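Local coordinates for protein putative transcriptional regulator (Streptomyces coelicolor, PDB 2HXI) that probably binds DNA and regulates transcription as a dimeric helix-turn-helix protein of the TetR family, at residues Gln33-Ala38 against Arg68-Lys73; Lys54-Leu59 against Ser64-His69; Asp97-Leu102 against His233-Ala238; Ala104-Leu109 against Ala221-Ile226. All coordinates share one frame; numbering follows the deposited sequence.

Interaction 1: residues Gln33-Ala38 against Arg68-Lys73; sequences QILDAA and RHFRNK
Helix 31-43 presents one side to the loop that follows helix 63-66, and the two backbones come nearest at Ile34 and His69, whose CA atoms lie 8.9 Å apart. That gap is bridged by side chains alone. The delta methyl of Ile34 sits over the middle of one face of the His69 imidazole, with CD1 3.4 Å from the ring centroid and only 10° off the ring normal, a CH-pi contact with the two side chains at about a right angle. The other branch of Ile34 does a separate job. Its CG2 stands anti to the backbone N and reaches the edge of the next ring in the chain, close to the ring plane, with Ile34 CG2 3.9 Å from Phe70 CE2. Leu35 then closes in on the end of the same ring, where its CD2 is a tight 3.3 Å from Phe70 CZ. Within the loop, His69 CB lies over the rim of one face of the Phe70 ring. This is part of the hydrophobic core of the three-helix DNA-binding domain of the TetR family: the first helix packs against the end of the predicted helix-turn-helix motif, and Leu55 of helix 52-58 packs on Ile34 from its CG2 side. Helix 73-88 covers a further side, meeting Leu35 through Ala79, Val80 and Arg83. At the start of that helix Asn72 is the N-cap, its OD1 accepting from Glu75 N, while Asp36 on helix 31-43 forms a salt bridge with Arg83.

Interaction 2: residues Lys54-Leu59 against Ser64-His69; sequences KLAASL and SSLYRH
Leu66 and the residues it touches, Leu55, Ala56 and Leu59, carry no rings, so no flat group takes part in the contact itself; within the turn that follows, the His69 imidazole has Leu66 O at its edge, in the ring plane. The contact proper is aliphatic and rests on one side chain, Leu66. It has CG anti to its carbonyl carbon (chi1 -80°), which sends the two methyls across to helix 52-58, where they part company. CD1 presses onto the turn of helix at Leu55 and Ala56, with Leu66 CD1 3.8 Å from Leu55 CD2 and 3.9 Å from Ala56 CB; it also lies 3.8 Å from Ala56 N, so the methyl rests on main chain as well as side chain. Leu66 CD2 goes to Leu59, just past the end of helix 52-58, 4.1 Å from Leu59 CD1, the two side chains meeting at about a right angle. The small Ala56 lets the backbones approach to 6.6 Å between its CA and that of Leu66. Near the end of helix 52-58 the Ser58 hydroxyl turns back on its own helix, OG donating to Leu55 O at 2.7 Å, while Leu59 O accepts from Trp29. Asp62 accepts from both Ser64 and Ser65. Two short helices packed through a buried leucine across a turn are consistent with a helix-turn-helix, here the predicted DNA-binding motif, with helix 63-66 where TetR proteins carry the recognition helix.

Interaction 3: residues Asp97-Leu102 against His233-Ala238; sequences DWKQRL and HLEAAA
Lys99 NZ donates to Glu235 OE1 at 2.7 Å, a salt bridge that meets the oxygen nearly along its C-O axis. The lysine chain is bent at chi3 (63°), which turns CE and NZ toward the carboxylate; Lys99 CD lies 3.2 Å from Glu235 OE1. Glu235 reaches out with an extended chain, the two side chains crossing at about a right angle. Beside this pair the Trp98 indole turns its six-membered ring to the other helix. Its edge meets the backbone of Glu235, with Trp98 CZ2 3.7 Å from Glu235 CA, while Trp98 CH2 is 4.0 Å from Leu234 CB. One indole face is lined by Lys99 CG. Asp97 and Gln100 form a capping box at the start of helix 98-113, each side chain accepting from the other's backbone N, which fixes the turn that carries both Trp98 and Lys99. Segments 98-102 and 233-237 run nearly antiparallel, at 150°, their axes 11.8 Å apart at closest, so the beginning of helix 98-113 meets the end of helix 219-237. Apolar packing thus joins an ion pair; with Glu235 exposed, the pair is probably partly screened by solvent, leaving much of the hold to carbon.

Interaction 4: residues Ala104-Leu109 against Ala221-Ile226; sequences AVALRL and AAFEEI
Phe223 is the wedge here, and Ala106 and Leu107 of helix 98-113 receive it. Its ring end stands against the backbone and methyl of Ala106, with Phe223 CZ 3.7 Å from Ala106 O and 4.0 Å from Ala106 CB. Leu107 comes in from the ring edge, near its plane, its CD2 3.7 Å from Phe223 CE2. The same methyl does double duty: Leu107 CD2 also rests 3.9 Å from Glu224 CG, so the aliphatic part of that exposed glutamate closes the outer border. Phe223 has CG anti to the backbone N (chi1 -177°), which carries the ring toward the neighbouring helix. Segments 104-109 and 221-226 are nearly antiparallel, at 154°, with axes 11.3 Å apart at closest, a spacing that one phenyl ring bridges. They belong to the all-helical C-terminal domain of a TetR-type regulator, the part that in this family generally binds ligands and forms the dimer. One shell out, helix 154-173 supports the pair, Ile165 touching Ala106 and Leu164 and Leu168 touching Ile226. On another side of helix 98-113, Val105 and Leu109 pack on Met136 of helix 131-146. The far flank of helix 219-237 faces the second subunit: Glu225 makes a salt bridge to Arg160 of that subunit, and Ala222 and Ile226 pack on Ile163 and Leu164 of the same neighbouring chain.

Interactions 1 and 2 form one buried patch of the DNA-binding domain, their centres about 7 Å apart; they share Arg68 and His69 and touch where Ile34 CD1 meets Leu66 CD2. Both are essentially apolar; interaction 1 adds a methyl over the His69 face, and interaction 2 is aliphatic. Interactions 3 and 4 sit in the C-terminal domain on the same two helices, 98-113 and 219-237, with centres about 14 Å apart. Both are partly buried, and each pairs an aromatic ring with an exposed glutamate; Phe223 is buried, Trp98 only partly, and only interaction 3 adds an ion pair. Interaction 4 lies nearer the chain's centre; interactions 1 and 3 fall on opposite sides of it.

Interaction 1: residues Gln33-Ala38 against Arg68-Lys73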
# COMPACT_ATOMS: atom_id res chain seq x y z
N GLN B 33 -7.47 -8.59 27.22
CA GLN B 33 -6.81 -7.56 28.03
C GLN B 33 -5.33 -7.26 27.66
O GLN B 33 -4.89 -6.11 27.66
CB GLN B 33 -6.95 -7.90 29.51
CG GLN B 33 -8.38 -7.76 30.01
CD GLN B 33 -8.50 -8.27 31.38
OE1 GLN B 33 -8.16 -9.43 31.65
NE2 GLN B 33 -8.94 -7.40 32.29
N ILE B 34 -4.57 -8.32 27.44
CA ILE B 34 -3.20 -8.21 26.98
C ILE B 34 -3.15 -7.41 25.65
O ILE B 34 -2.35 -6.48 25.50
CB ILE B 34 -2.56 -9.63 26.83
CG1 ILE B 34 -2.52 -10.34 28.22
CG2 ILE B 34 -1.19 -9.53 26.22
CD1 ILE B 34 -2.16 -11.88 28.11
N LEU B 35 -4.01 -7.80 24.70
CA LEU B 35 -4.02 -7.17 23.36
C LEU B 35 -4.37 -5.68 23.45
O LEU B 35 -3.75 -4.85 22.74
CB LEU B 35 -5.06 -7.91 22.51
CG LEU B 35 -4.63 -9.34 22.23
CD1 LEU B 35 -5.81 -10.05 21.57
CD2 LEU B 35 -3.43 -9.45 21.43
N ASP B 36 -5.34 -5.34 24.28
CA ASP B 36 -5.73 -3.97 24.52
C ASP B 36 -4.64 -3.14 25.22
O ASP B 36 -4.43 -1.95 24.93
CB ASP B 36 -7.04 -3.91 25.31
CG ASP B 36 -8.29 -4.13 24.43
OD1 ASP B 36 -8.20 -4.24 23.17
OD2 ASP B 36 -9.38 -4.24 25.04
N ALA B 37 -3.92 -3.76 26.15
CA ALA B 37 -2.77 -3.05 26.75
C ALA B 37 -1.73 -2.77 25.69
O ALA B 37 -1.11 -1.68 25.62
CB ALA B 37 -2.17 -3.87 27.90
N ALA B 38 -1.49 -3.77 24.83
CA ALA B 38 -0.50 -3.62 23.79
C ALA B 38 -0.87 -2.53 22.80
O ALA B 38 -0.01 -1.79 22.36
CB ALA B 38 -0.31 -4.91 23.03
N ARG B 68 2.52 -17.68 26.52
CA ARG B 68 1.49 -18.72 26.63
C ARG B 68 0.29 -18.32 25.79
O ARG B 68 -0.55 -19.16 25.44
CB ARG B 68 1.06 -18.88 28.08
CG ARG B 68 2.10 -19.59 28.94
CD ARG B 68 1.45 -20.05 30.20
NE ARG B 68 0.46 -21.12 29.97
CZ ARG B 68 -0.26 -21.66 30.93
NH1 ARG B 68 -0.09 -21.20 32.17
NH2 ARG B 68 -1.14 -22.63 30.66
N HIS B 69 0.20 -17.04 25.48
CA HIS B 69 -0.97 -16.51 24.77
C HIS B 69 -0.83 -16.41 23.25
O HIS B 69 -1.85 -16.41 22.53
CB HIS B 69 -1.32 -15.15 25.31
CG HIS B 69 -1.98 -15.20 26.63
ND1 HIS B 69 -1.28 -15.18 27.81
CD2 HIS B 69 -3.29 -15.28 26.96
CE1 HIS B 69 -2.13 -15.23 28.82
NE2 HIS B 69 -3.36 -15.30 28.33
N PHE B 70 0.41 -16.31 22.79
CA PHE B 70 0.72 -16.07 21.36
C PHE B 70 1.88 -16.93 20.93
O PHE B 70 2.93 -16.93 21.58
CB PHE B 70 1.03 -14.58 21.14
CG PHE B 70 -0.03 -13.69 21.72
CD1 PHE B 70 -1.28 -13.58 21.10
CD2 PHE B 70 0.20 -13.02 22.92
CE1 PHE B 70 -2.26 -12.81 21.66
CE2 PHE B 70 -0.78 -12.24 23.50
CZ PHE B 70 -2.00 -12.11 22.87
N ARG B 71 1.68 -17.65 19.83
CA ARG B 71 2.74 -18.48 19.29
C ARG B 71 4.09 -17.71 19.19
O ARG B 71 5.14 -18.30 19.43
CB ARG B 71 2.27 -19.07 17.96
CG ARG B 71 3.26 -19.92 17.20
CD ARG B 71 2.57 -20.44 15.94
NE ARG B 71 1.57 -21.46 16.29
CZ ARG B 71 0.38 -21.62 15.70
NH1 ARG B 71 -0.01 -20.82 14.70
NH2 ARG B 71 -0.43 -22.60 16.11
N ASN B 72 4.04 -16.41 18.88
CA ASN B 72 5.26 -15.58 18.64
C ASN B 72 4.93 -14.08 18.51
O ASN B 72 3.76 -13.70 18.53
CB ASN B 72 6.00 -16.07 17.37
CG ASN B 72 5.09 -16.16 16.14
OD1 ASN B 72 4.35 -15.23 15.81
ND2 ASN B 72 5.14 -17.31 15.44
N LYS B 73 5.94 -13.23 18.34
CA LYS B 73 5.68 -11.81 18.23
C LYS B 73 4.84 -11.36 17.02
O LYS B 73 4.09 -10.37 17.15
CB LYS B 73 6.97 -11.01 18.26
CG LYS B 73 6.71 -9.55 18.44
CD LYS B 73 8.00 -8.73 18.42
CE LYS B 73 7.67 -7.24 18.41
NZ LYS B 73 8.94 -6.40 18.35

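Interaction 2: residues Lys54-Leu59 against Ser64-His69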
# COMPACT_ATOMS: atom_id res chain seq x y z
N LYS B 54 8.44 -4.85 27.51
CA LYS B 54 7.66 -3.68 28.02
C LYS B 54 6.19 -4.02 28.25
O LYS B 54 5.60 -3.67 29.28
CB LYS B 54 7.81 -2.46 27.10
CG LYS B 54 6.97 -1.19 27.66
CD LYS B 54 7.12 0.06 26.72
CE LYS B 54 6.60 1.38 27.38
NZ LYS B 54 6.31 2.52 26.38
N LEU B 55 5.61 -4.79 27.29
CA LEU B 55 4.23 -5.19 27.44
C LEU B 55 4.08 -6.02 28.72
O LEU B 55 3.18 -5.80 29.53
CB LEU B 55 3.77 -6.03 26.22
CG LEU B 55 2.34 -6.56 26.32
CD1 LEU B 55 1.28 -5.46 26.45
CD2 LEU B 55 2.07 -7.42 25.01
N ALA B 56 5.01 -6.97 28.94
CA ALA B 56 4.89 -7.86 30.12
C ALA B 56 4.96 -7.06 31.44
O ALA B 56 4.22 -7.32 32.40
CB ALA B 56 6.02 -8.92 30.08
N ALA B 57 5.89 -6.13 31.44
CA ALA B 57 6.16 -5.27 32.57
C ALA B 57 4.95 -4.41 32.90
O ALA B 57 4.63 -4.24 34.05
CB ALA B 57 7.32 -4.39 32.24
N SER B 58 4.25 -3.93 31.89
CA SER B 58 3.03 -3.14 32.09
C SER B 58 1.90 -3.98 32.71
O SER B 58 0.98 -3.44 33.37
CB SER B 58 2.64 -2.55 30.72
OG SER B 58 1.85 -3.46 29.97
N LEU B 59 1.93 -5.29 32.50
CA LEU B 59 0.90 -6.18 32.99
C LEU B 59 1.27 -6.82 34.34
O LEU B 59 0.53 -7.66 34.87
CB LEU B 59 0.60 -7.23 31.93
CG LEU B 59 -0.02 -6.64 30.65
CD1 LEU B 59 0.19 -7.58 29.45
CD2 LEU B 59 -1.56 -6.27 30.88
N SER B 64 8.00 -14.59 29.51
CA SER B 64 7.71 -16.02 29.33
C SER B 64 6.20 -16.32 29.53
O SER B 64 5.62 -17.14 28.83
CB SER B 64 8.59 -16.85 30.25
OG SER B 64 8.29 -16.43 31.57
N SER B 65 5.54 -15.62 30.44
CA SER B 65 4.11 -15.83 30.70
C SER B 65 3.22 -15.35 29.58
O SER B 65 2.14 -15.90 29.34
CB SER B 65 3.69 -15.11 31.96
OG SER B 65 4.31 -15.73 33.07
N LEU B 66 3.65 -14.29 28.90
CA LEU B 66 2.84 -13.74 27.83
C LEU B 66 2.79 -14.65 26.67
O LEU B 66 1.77 -14.66 25.98
CB LEU B 66 3.41 -12.42 27.30
CG LEU B 66 3.03 -11.28 28.21
CD1 LEU B 66 3.45 -10.03 27.40
CD2 LEU B 66 1.54 -11.32 28.64
N TYR B 67 3.90 -15.36 26.42
CA TYR B 67 3.97 -16.25 25.26
C TYR B 67 3.18 -17.52 25.38
O TYR B 67 3.14 -18.32 24.44
CB TYR B 67 5.40 -16.54 24.91
CG TYR B 67 5.83 -15.47 23.95
CD1 TYR B 67 4.99 -15.12 22.84
CD2 TYR B 67 7.02 -14.78 24.16
CE1 TYR B 67 5.38 -14.11 21.94
CE2 TYR B 67 7.42 -13.79 23.28
CZ TYR B 67 6.61 -13.44 22.17
OH TYR B 67 7.05 -12.44 21.28
N ARG B 68 2.52 -17.68 26.52
CA ARG B 68 1.49 -18.72 26.63
C ARG B 68 0.29 -18.32 25.79
O ARG B 68 -0.55 -19.16 25.44
CB ARG B 68 1.06 -18.88 28.08
CG ARG B 68 2.10 -19.59 28.94
CD ARG B 68 1.45 -20.05 30.20
NE ARG B 68 0.46 -21.12 29.97
CZ ARG B 68 -0.26 -21.66 30.93
NH1 ARG B 68 -0.09 -21.20 32.17
NH2 ARG B 68 -1.14 -22.63 30.66
N HIS B 69 0.20 -17.04 25.48
CA HIS B 69 -0.97 -16.51 24.77
C HIS B 69 -0.83 -16.41 23.25
O HIS B 69 -1.85 -16.41 22.53
CB HIS B 69 -1.32 -15.15 25.31
CG HIS B 69 -1.98 -15.20 26.63
ND1 HIS B 69 -1.28 -15.18 27.81
CD2 HIS B 69 -3.29 -15.28 26.96
CE1 HIS B 69 -2.13 -15.23 28.82
NE2 HIS B 69 -3.36 -15.30 28.33

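Interaction 3: residues Asp97-Leu102 against His233-Ala238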
# COMPACT_ATOMS: atom_id res chain seq x y z
N ASP B 97 -26.91 3.30 1.60
CA ASP B 97 -26.92 2.28 0.55
C ASP B 97 -25.61 1.45 0.62
O ASP B 97 -24.67 1.75 1.37
CB ASP B 97 -27.22 2.87 -0.85
CG ASP B 97 -26.12 3.79 -1.41
OD1 ASP B 97 -24.90 3.57 -1.20
OD2 ASP B 97 -26.46 4.80 -2.12
N TRP B 98 -25.52 0.39 -0.19
CA TRP B 98 -24.33 -0.48 -0.11
C TRP B 98 -23.00 0.24 -0.33
O TRP B 98 -22.00 -0.13 0.30
CB TRP B 98 -24.47 -1.67 -1.05
CG TRP B 98 -24.48 -1.34 -2.53
CD1 TRP B 98 -25.58 -1.05 -3.32
CD2 TRP B 98 -23.35 -1.27 -3.37
NE1 TRP B 98 -25.16 -0.77 -4.62
CE2 TRP B 98 -23.81 -0.92 -4.68
CE3 TRP B 98 -21.97 -1.50 -3.16
CZ2 TRP B 98 -22.92 -0.80 -5.77
CZ3 TRP B 98 -21.11 -1.38 -4.25
CH2 TRP B 98 -21.58 -1.01 -5.53
N LYS B 99 -22.98 1.25 -1.21
CA LYS B 99 -21.76 2.00 -1.49
C LYS B 99 -21.43 2.90 -0.30
O LYS B 99 -20.25 3.03 0.09
CB LYS B 99 -21.94 2.76 -2.81
CG LYS B 99 -21.66 1.92 -4.02
CD LYS B 99 -21.70 2.72 -5.36
CE LYS B 99 -20.68 3.79 -5.51
NZ LYS B 99 -21.12 4.58 -6.78
N GLN B 100 -22.46 3.49 0.34
CA GLN B 100 -22.25 4.33 1.52
C GLN B 100 -21.67 3.48 2.69
O GLN B 100 -20.72 3.91 3.40
CB GLN B 100 -23.55 4.92 1.95
CG GLN B 100 -23.95 6.00 0.95
CD GLN B 100 -25.23 6.68 1.35
OE1 GLN B 100 -26.29 6.03 1.50
NE2 GLN B 100 -25.13 8.00 1.58
N ARG B 101 -22.16 2.24 2.78
CA ARG B 101 -21.73 1.30 3.85
C ARG B 101 -20.28 0.90 3.64
O ARG B 101 -19.44 0.97 4.58
CB ARG B 101 -22.65 0.05 3.82
CG ARG B 101 -24.06 0.36 4.37
CD ARG B 101 -25.04 -0.79 4.06
NE ARG B 101 -24.69 -2.00 4.78
CZ ARG B 101 -25.33 -3.16 4.62
NH1 ARG B 101 -26.33 -3.23 3.73
NH2 ARG B 101 -24.98 -4.23 5.36
N LEU B 102 -19.91 0.57 2.41
CA LEU B 102 -18.52 0.15 2.15
C LEU B 102 -17.58 1.32 2.38
O LEU B 102 -16.51 1.15 2.92
CB LEU B 102 -18.39 -0.38 0.69
CG LEU B 102 -19.09 -1.73 0.40
CD1 LEU B 102 -18.91 -2.06 -1.11
CD2 LEU B 102 -18.49 -2.83 1.37
N HIS B 233 -16.78 1.04 -10.09
CA HIS B 233 -16.52 -0.18 -10.91
C HIS B 233 -17.43 -1.34 -10.45
O HIS B 233 -18.05 -2.08 -11.27
CB HIS B 233 -15.00 -0.56 -10.86
CG HIS B 233 -14.70 -2.05 -10.76
ND1 HIS B 233 -14.55 -2.87 -11.87
CD2 HIS B 233 -14.41 -2.81 -9.68
CE1 HIS B 233 -14.22 -4.08 -11.46
NE2 HIS B 233 -14.16 -4.08 -10.13
N LEU B 234 -17.56 -1.49 -9.12
CA LEU B 234 -18.43 -2.56 -8.61
C LEU B 234 -19.86 -2.23 -9.03
O LEU B 234 -20.59 -3.14 -9.37
CB LEU B 234 -18.38 -2.73 -7.09
CG LEU B 234 -16.98 -3.18 -6.65
CD1 LEU B 234 -16.92 -3.09 -5.11
CD2 LEU B 234 -16.71 -4.57 -7.14
N GLU B 235 -20.24 -0.94 -9.01
CA GLU B 235 -21.63 -0.61 -9.27
C GLU B 235 -21.90 -0.93 -10.75
O GLU B 235 -22.97 -1.44 -11.11
CB GLU B 235 -21.92 0.86 -8.97
CG GLU B 235 -23.38 1.21 -9.29
CD GLU B 235 -23.86 2.51 -8.71
OE1 GLU B 235 -23.09 3.29 -8.15
OE2 GLU B 235 -25.04 2.79 -8.88
N ALA B 236 -20.96 -0.57 -11.60
CA ALA B 236 -21.09 -0.88 -13.04
C ALA B 236 -21.20 -2.38 -13.31
O ALA B 236 -21.88 -2.75 -14.26
CB ALA B 236 -19.90 -0.30 -13.82
N ALA B 237 -20.52 -3.22 -12.53
CA ALA B 237 -20.61 -4.69 -12.63
C ALA B 237 -21.93 -5.27 -12.04
O ALA B 237 -22.34 -6.37 -12.42
CB ALA B 237 -19.44 -5.31 -11.92
N ALA B 238 -22.61 -4.53 -11.17
CA ALA B 238 -23.81 -5.06 -10.49
C ALA B 238 -25.01 -4.97 -11.42
O ALA B 238 -25.05 -4.10 -12.29
CB ALA B 238 -24.10 -4.28 -9.22

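Interaction 4: residues Ala104-Leu109 against Ala221-Ile226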
# COMPACT_ATOMS: atom_id res chain seq x y z
N ALA B 104 -18.13 3.90 4.42
CA ALA B 104 -18.09 4.11 5.88
C ALA B 104 -17.12 3.16 6.58
O ALA B 104 -16.36 3.58 7.46
CB ALA B 104 -19.53 4.10 6.48
N VAL B 105 -17.19 1.89 6.25
CA VAL B 105 -16.23 0.97 6.79
C VAL B 105 -14.76 1.35 6.41
O VAL B 105 -13.89 1.39 7.26
CB VAL B 105 -16.55 -0.47 6.34
CG1 VAL B 105 -15.39 -1.47 6.72
CG2 VAL B 105 -17.89 -0.91 6.93
N ALA B 106 -14.48 1.55 5.12
CA ALA B 106 -13.14 1.94 4.66
C ALA B 106 -12.64 3.21 5.46
O ALA B 106 -11.46 3.24 5.93
CB ALA B 106 -13.20 2.25 3.18
N LEU B 107 -13.52 4.21 5.66
CA LEU B 107 -13.08 5.40 6.41
C LEU B 107 -12.78 5.07 7.86
O LEU B 107 -11.84 5.67 8.45
CB LEU B 107 -14.10 6.54 6.34
CG LEU B 107 -14.28 7.02 4.88
CD1 LEU B 107 -15.36 8.12 4.85
CD2 LEU B 107 -12.99 7.50 4.26
N ARG B 108 -13.61 4.19 8.46
CA ARG B 108 -13.43 3.85 9.87
C ARG B 108 -12.10 3.13 10.00
O ARG B 108 -11.37 3.36 10.93
CB ARG B 108 -14.55 3.00 10.45
CG ARG B 108 -15.76 3.86 10.88
CD ARG B 108 -16.93 2.95 11.17
NE ARG B 108 -17.99 3.58 12.01
CZ ARG B 108 -18.13 3.41 13.32
NH1 ARG B 108 -19.15 4.01 13.94
NH2 ARG B 108 -17.27 2.66 14.02
N LEU B 109 -11.79 2.25 9.05
CA LEU B 109 -10.55 1.52 9.13
C LEU B 109 -9.38 2.48 8.97
O LEU B 109 -8.37 2.33 9.68
CB LEU B 109 -10.47 0.45 8.01
CG LEU B 109 -11.42 -0.75 8.14
CD1 LEU B 109 -11.39 -1.56 6.82
CD2 LEU B 109 -11.00 -1.66 9.35
N ALA B 221 -7.66 12.75 0.65
CA ALA B 221 -8.50 12.95 -0.54
C ALA B 221 -8.25 11.85 -1.57
O ALA B 221 -9.22 11.35 -2.23
CB ALA B 221 -8.23 14.38 -1.19
N ALA B 222 -6.96 11.52 -1.77
CA ALA B 222 -6.59 10.46 -2.73
C ALA B 222 -7.28 9.16 -2.27
O ALA B 222 -7.92 8.51 -3.10
CB ALA B 222 -5.12 10.24 -2.78
N PHE B 223 -7.20 8.82 -0.97
CA PHE B 223 -7.92 7.61 -0.46
C PHE B 223 -9.39 7.59 -0.90
O PHE B 223 -9.90 6.62 -1.48
CB PHE B 223 -7.90 7.59 1.07
CG PHE B 223 -8.55 6.33 1.68
CD1 PHE B 223 -7.78 5.18 1.83
CD2 PHE B 223 -9.85 6.38 2.16
CE1 PHE B 223 -8.33 4.03 2.41
CE2 PHE B 223 -10.38 5.27 2.77
CZ PHE B 223 -9.61 4.10 2.88
N GLU B 224 -10.11 8.65 -0.59
CA GLU B 224 -11.51 8.71 -0.90
C GLU B 224 -11.83 8.62 -2.40
O GLU B 224 -12.78 7.93 -2.82
CB GLU B 224 -12.07 9.99 -0.29
CG GLU B 224 -12.12 9.83 1.25
CD GLU B 224 -12.68 11.04 1.94
OE1 GLU B 224 -13.72 11.56 1.48
OE2 GLU B 224 -12.10 11.44 2.99
N GLU B 225 -11.02 9.27 -3.23
CA GLU B 225 -11.26 9.29 -4.68
C GLU B 225 -10.93 7.96 -5.36
O GLU B 225 -11.63 7.50 -6.29
CB GLU B 225 -10.48 10.45 -5.34
CG GLU B 225 -11.05 11.82 -4.96
CD GLU B 225 -10.13 12.98 -5.37
OE1 GLU B 225 -9.43 12.84 -6.38
OE2 GLU B 225 -10.15 14.02 -4.64
N ILE B 226 -9.91 7.33 -4.85
CA ILE B 226 -9.51 6.02 -5.39
C ILE B 226 -10.55 4.99 -4.95
O ILE B 226 -10.96 4.10 -5.73
CB ILE B 226 -8.08 5.66 -4.89
CG1 ILE B 226 -6.97 6.54 -5.54
CG2 ILE B 226 -7.78 4.17 -5.11
CD1 ILE B 226 -5.67 6.51 -4.77